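Local atomic coordinates of Iron(III) ABC transporter, periplasmic iron-compound-binding protein (PDB entry 5GGY), a protein that probably binds iron(III)-siderophore complexes, including that of Desferal, in the periplasm and hands them to an ABC transporter for iron uptake. Residues Q36-P41 against A74-D79; V220-F223 against E228-K231. All blocks are in the same frame, centred on the assembly; numbering follows the deposited sequence.

Interaction 1 (Q36-P41 against A74-D79); sequences QPVGAP and AALKPD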
loop_
_atom_site.group_PDB
_atom_site.type_symbol
_atom_site.label_atom_id
_atom_site.label_comp_id
_atom_site.label_asym_id
_atom_site.label_seq_id
_atom_site.Cartn_x
_atom_site.Cartn_y
_atom_site.Cartn_z
ATOM N N GLN A 36 -13.572 3.614 -18.767
ATOM C CA GLN A 36 -13.573 4.753 -19.682
ATOM C C GLN A 36 -14.801 5.631 -19.466
ATOM O O GLN A 36 -15.927 5.213 -19.742
ATOM C CB GLN A 36 -13.516 4.288 -21.140
ATOM C CG GLN A 36 -12.178 3.722 -21.571
ATOM C CD GLN A 36 -12.066 3.579 -23.077
ATOM O OE1 GLN A 36 -13.002 3.888 -23.816
ATOM N NE2 GLN A 36 -10.913 3.112 -23.539
ATOM N N PRO A 37 -14.587 6.856 -18.962
ATOM C CA PRO A 37 -15.689 7.793 -18.725
ATOM C C PRO A 37 -16.214 8.383 -20.028
ATOM O O PRO A 37 -15.452 8.510 -20.987
ATOM C CB PRO A 37 -15.045 8.875 -17.857
ATOM C CG PRO A 37 -13.624 8.877 -18.280
ATOM C CD PRO A 37 -13.281 7.446 -18.615
ATOM N N VAL A 38 -17.495 8.735 -20.064
ATOM C CA VAL A 38 -18.074 9.337 -21.257
ATOM C C VAL A 38 -17.893 10.853 -21.229
ATOM O O VAL A 38 -18.039 11.522 -22.253
ATOM C CB VAL A 38 -19.572 8.995 -21.398
ATOM C CG1 VAL A 38 -19.779 7.488 -21.379
ATOM C CG2 VAL A 38 -20.383 9.661 -20.298
ATOM N N GLY A 39 -17.561 11.385 -20.056
ATOM C CA GLY A 39 -17.376 12.815 -19.888
ATOM C C GLY A 39 -16.287 13.167 -18.891
ATOM O O GLY A 39 -16.231 12.615 -17.790
ATOM N N ALA A 40 -15.418 14.094 -19.284
ATOM C CA ALA A 40 -14.298 14.523 -18.454
ATOM C C ALA A 40 -13.957 15.979 -18.767
ATOM O O ALA A 40 -14.244 16.455 -19.865
ATOM C CB ALA A 40 -13.089 13.618 -18.678
ATOM N N PRO A 41 -13.357 16.696 -17.800
ATOM C CA PRO A 41 -13.109 18.129 -17.993
ATOM C C PRO A 41 -11.727 18.468 -18.557
ATOM O O PRO A 41 -10.758 17.759 -18.279
ATOM C CB PRO A 41 -13.252 18.683 -16.578
ATOM C CG PRO A 41 -12.726 17.579 -15.715
ATOM C CD PRO A 41 -13.069 16.278 -16.415
ATOM N N ALA A 74 -25.804 16.227 -19.035
ATOM C CA ALA A 74 -27.126 15.614 -19.097
ATOM C C ALA A 74 -27.352 14.920 -20.436
ATOM O O ALA A 74 -27.936 13.838 -20.493
ATOM C CB ALA A 74 -28.205 16.658 -18.853
ATOM N N ALA A 75 -26.875 15.545 -21.509
ATOM C CA ALA A 75 -27.021 14.998 -22.856
ATOM C C ALA A 75 -26.275 13.678 -23.018
ATOM O O ALA A 75 -26.630 12.855 -23.862
ATOM C CB ALA A 75 -26.534 16.003 -23.890
ATOM N N LEU A 76 -25.238 13.482 -22.210
ATOM C CA LEU A 76 -24.451 12.255 -22.263
ATOM C C LEU A 76 -25.155 11.110 -21.545
ATOM O O LEU A 76 -24.769 9.949 -21.690
ATOM C CB LEU A 76 -23.063 12.478 -21.656
ATOM C CG LEU A 76 -22.074 13.298 -22.487
ATOM C CD1 LEU A 76 -20.765 13.493 -21.735
ATOM C CD2 LEU A 76 -21.825 12.622 -23.824
ATOM N N LYS A 77 -26.185 11.452 -20.773
ATOM C CA LYS A 77 -26.982 10.480 -20.026
ATOM C C LYS A 77 -26.144 9.526 -19.175
ATOM O O LYS A 77 -26.160 8.316 -19.404
ATOM C CB LYS A 77 -27.856 9.672 -20.989
ATOM C CG LYS A 77 -29.136 10.379 -21.388
ATOM C CD LYS A 77 -29.624 9.916 -22.749
ATOM C CE LYS A 77 -31.086 10.270 -22.956
ATOM N NZ LYS A 77 -31.406 11.629 -22.445
ATOM N N PRO A 78 -25.417 10.063 -18.180
ATOM C CA PRO A 78 -24.589 9.180 -17.355
ATOM C C PRO A 78 -25.420 8.390 -16.353
ATOM O O PRO A 78 -26.615 8.642 -16.202
ATOM C CB PRO A 78 -23.658 10.155 -16.637
ATOM C CG PRO A 78 -24.487 11.385 -16.479
ATOM C CD PRO A 78 -25.355 11.462 -17.719
ATOM N N ASP A 79 -24.781 7.438 -15.684
ATOM C CA ASP A 79 -25.418 6.689 -14.613
ATOM C C ASP A 79 -24.935 7.226 -13.268
ATOM O O ASP A 79 -25.683 7.255 -12.290
ATOM C CB ASP A 79 -25.109 5.195 -14.742
ATOM C CG ASP A 79 -25.554 4.618 -16.073
ATOM O OD1 ASP A 79 -26.710 4.862 -16.470
ATOM O OD2 ASP A 79 -24.743 3.927 -16.725
#
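The delta methyl CD1 of L76 reaches across to the backbone of V38 and G39 and makes most of this small contact. It lies 3.4 Å from the carbonyl oxygen O of V38 and 3.9 Å from CA of G39, covering a piece of main chain that offers no side chain at the second position. Because G39 is a glycine, the methyl can settle beside its bare CA. The V38 side chain adds a second surface: its CG2 is 4.1 Å from L76 CD1, and L76 CB lies 4.1 Å from the same V38 CG2. The two side chains run past one another in opposite directions, with V38 CG2 alongside L76 from CB to CD1. On L76, CG stands anti to the carbonyl carbon (chi1 -73°) and the chain then extends, carrying CD1 to the V38-G39 peptide.

What sets L76 here is the end of helix 70-75. K77 N donates to A74 O at 3.0 Å, and K77 then leaves the helical conformation with a positive phi of 51°, turning the chain into P78 and D79 and on to strand 80-83. On the other side, backbone bonds to V19, V21 and Q60 fix the V38-A40 main chain. Both V38 and P78 touch V20 of strand 19-21, which pairs in parallel with 80-83, while D79 OD2 is bound by R18 N. The contact therefore joins the helix-to-strand connection of one alpha/beta unit to strand 39-40 and the residue before it. No hydrogen bond crosses between the segments; the direct contact is van der Waals packing, partly methyl against a carbonyl oxygen, and so probably depends on shape more than on direction.

Interaction 2 (V220-F223 against E228-K231); sequences VLYF and EEKK
Y222 OH donates a hydrogen bond to OE2 of E229, and the pair lies within a parallel beta-alpha-beta crossover, tying its first strand to the helix that follows: strand 219-223 leads through a short loop into helix 229-234, and after further short helices the chain returns as strand 249-252 alongside the first. The separation of 2.5 Å between Y222 OH and E229 OE2 is very short, and its exact value is doubtful at this resolution. Its direction is reasonable, however, with an angle of 116° at Y222 OH between Y222 CZ and E229 OE2.

The carboxylate comes to the edge of the ring, with its carbon in the ring plane, and its own plane is turned 74° from that of the phenol. Y222 gets there through a first torsion of 62°, which places CG between the backbone N and the carbonyl carbon and sends the ring out from the strand toward the helix. E229, the first residue of the helix after E228 at the N-cap position, has an extended chain that crosses the tyrosine at about a right angle.

Beyond the pair, the Y222 ring meets F167 of strand 161-167 edge-to-face, and both Y222 and E229 touch S251 of the returning strand. The phenol is thus held by an aromatic neighbour as well as by its hydroxyl. Apolar atoms complete the meeting of the two side chains: E229 CG lies 3.7 Å from Y222 CE1.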
loop_
_atom_site.group_PDB
_atom_site.type_symbol
_atom_site.label_atom_id
_atom_site.label_comp_id
_atom_site.label_asym_id
_atom_site.label_seq_id
_atom_site.Cartn_x
_atom_site.Cartn_y
_atom_site.Cartn_z
ATOM N N VAL A 220 16.738 20.873 -5.311
ATOM C CA VAL A 220 15.469 21.534 -5.586
ATOM C C VAL A 220 14.864 21.015 -6.886
ATOM O O VAL A 220 15.489 21.078 -7.944
ATOM C CB VAL A 220 15.641 23.063 -5.679
ATOM C CG1 VAL A 220 14.402 23.710 -6.282
ATOM C CG2 VAL A 220 15.950 23.641 -4.310
ATOM N N LEU A 221 13.645 20.495 -6.799
ATOM C CA LEU A 221 12.945 19.975 -7.971
ATOM C C LEU A 221 11.677 20.778 -8.251
ATOM O O LEU A 221 10.877 21.014 -7.345
ATOM C CB LEU A 221 12.597 18.496 -7.775
ATOM C CG LEU A 221 13.762 17.517 -7.612
ATOM C CD1 LEU A 221 13.251 16.108 -7.357
ATOM C CD2 LEU A 221 14.658 17.547 -8.839
ATOM N N TYR A 222 11.497 21.197 -9.501
ATOM C CA TYR A 222 10.284 21.915 -9.884
ATOM C C TYR A 222 9.570 21.227 -11.045
ATOM O O TYR A 222 10.199 20.794 -12.009
ATOM C CB TYR A 222 10.597 23.376 -10.232
ATOM C CG TYR A 222 11.530 23.579 -11.408
ATOM C CD1 TYR A 222 11.031 23.762 -12.694
ATOM C CD2 TYR A 222 12.908 23.609 -11.231
ATOM C CE1 TYR A 222 11.878 23.954 -13.767
ATOM C CE2 TYR A 222 13.763 23.801 -12.300
ATOM C CZ TYR A 222 13.243 23.972 -13.566
ATOM O OH TYR A 222 14.091 24.162 -14.632
ATOM N N PHE A 223 8.246 21.137 -10.941
ATOM C CA PHE A 223 7.444 20.396 -11.908
ATOM C C PHE A 223 7.134 21.195 -13.169
ATOM O O PHE A 223 6.764 22.367 -13.106
ATOM C CB PHE A 223 6.128 19.935 -11.271
ATOM C CG PHE A 223 6.299 18.910 -10.188
ATOM C CD1 PHE A 223 6.716 17.629 -10.492
ATOM C CD2 PHE A 223 6.021 19.222 -8.870
ATOM C CE1 PHE A 223 6.868 16.684 -9.503
ATOM C CE2 PHE A 223 6.167 18.282 -7.877
ATOM C CZ PHE A 223 6.594 17.010 -8.190
ATOM N N GLU A 228 7.531 30.142 -18.084
ATOM C CA GLU A 228 8.611 31.113 -17.930
ATOM C C GLU A 228 9.831 30.508 -17.246
ATOM O O GLU A 228 10.504 31.166 -16.460
ATOM C CB GLU A 228 8.117 32.325 -17.143
ATOM C CG GLU A 228 6.628 32.586 -17.322
ATOM C CD GLU A 228 6.296 34.061 -17.397
ATOM O OE1 GLU A 228 6.369 34.623 -18.508
ATOM O OE2 GLU A 228 5.952 34.658 -16.354
ATOM N N GLU A 229 10.111 29.248 -17.560
ATOM C CA GLU A 229 11.240 28.536 -16.969
ATOM C C GLU A 229 12.568 29.180 -17.350
ATOM O O GLU A 229 13.438 29.376 -16.501
ATOM C CB GLU A 229 11.240 27.068 -17.400
ATOM C CG GLU A 229 12.310 26.228 -16.717
ATOM C CD GLU A 229 12.667 24.981 -17.505
ATOM O OE1 GLU A 229 12.554 25.007 -18.750
ATOM O OE2 GLU A 229 13.063 23.974 -16.880
ATOM N N LYS A 230 12.710 29.498 -18.633
ATOM C CA LYS A 230 13.914 30.131 -19.160
ATOM C C LYS A 230 14.181 31.459 -18.469
ATOM O O LYS A 230 15.319 31.779 -18.141
ATOM C CB LYS A 230 13.781 30.339 -20.669
ATOM C CG LYS A 230 14.923 31.099 -21.317
ATOM C CD LYS A 230 14.405 32.313 -22.074
ATOM C CE LYS A 230 15.471 32.882 -22.994
ATOM N NZ LYS A 230 15.380 34.365 -23.109
ATOM N N LYS A 231 13.118 32.224 -18.245
ATOM C CA LYS A 231 13.233 33.528 -17.604
ATOM C C LYS A 231 13.765 33.404 -16.181
ATOM O O LYS A 231 14.595 34.207 -15.747
ATOM C CB LYS A 231 11.884 34.252 -17.590
ATOM C CG LYS A 231 11.955 35.618 -16.937
ATOM C CD LYS A 231 10.628 36.358 -17.008
ATOM C CE LYS A 231 10.798 37.777 -16.487
ATOM N NZ LYS A 231 9.517 38.410 -16.067
#

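Overall arrangement
The two contacts stand on opposite sides of the chain's centre, with centres 36 Å apart and nearest atoms about 18 Å apart, and share no element of structure. Each joins a strand region to a helix end, yet at different termini: interaction 1 uses the residues leaving a helix, interaction 2 the residue that starts one. Their chemistry differs too. At 36-41 with 74-79, apolar groups pack on the V38-G39 backbone without a cross-bond, whereas 220-223 with 228-231 depends on one polar bond from a buried tyrosine to a partly exposed glutamate. Both are partly buried. Interaction 1 links elements distant in sequence; interaction 2 closes a short local connection within the mixed sheet's lobe.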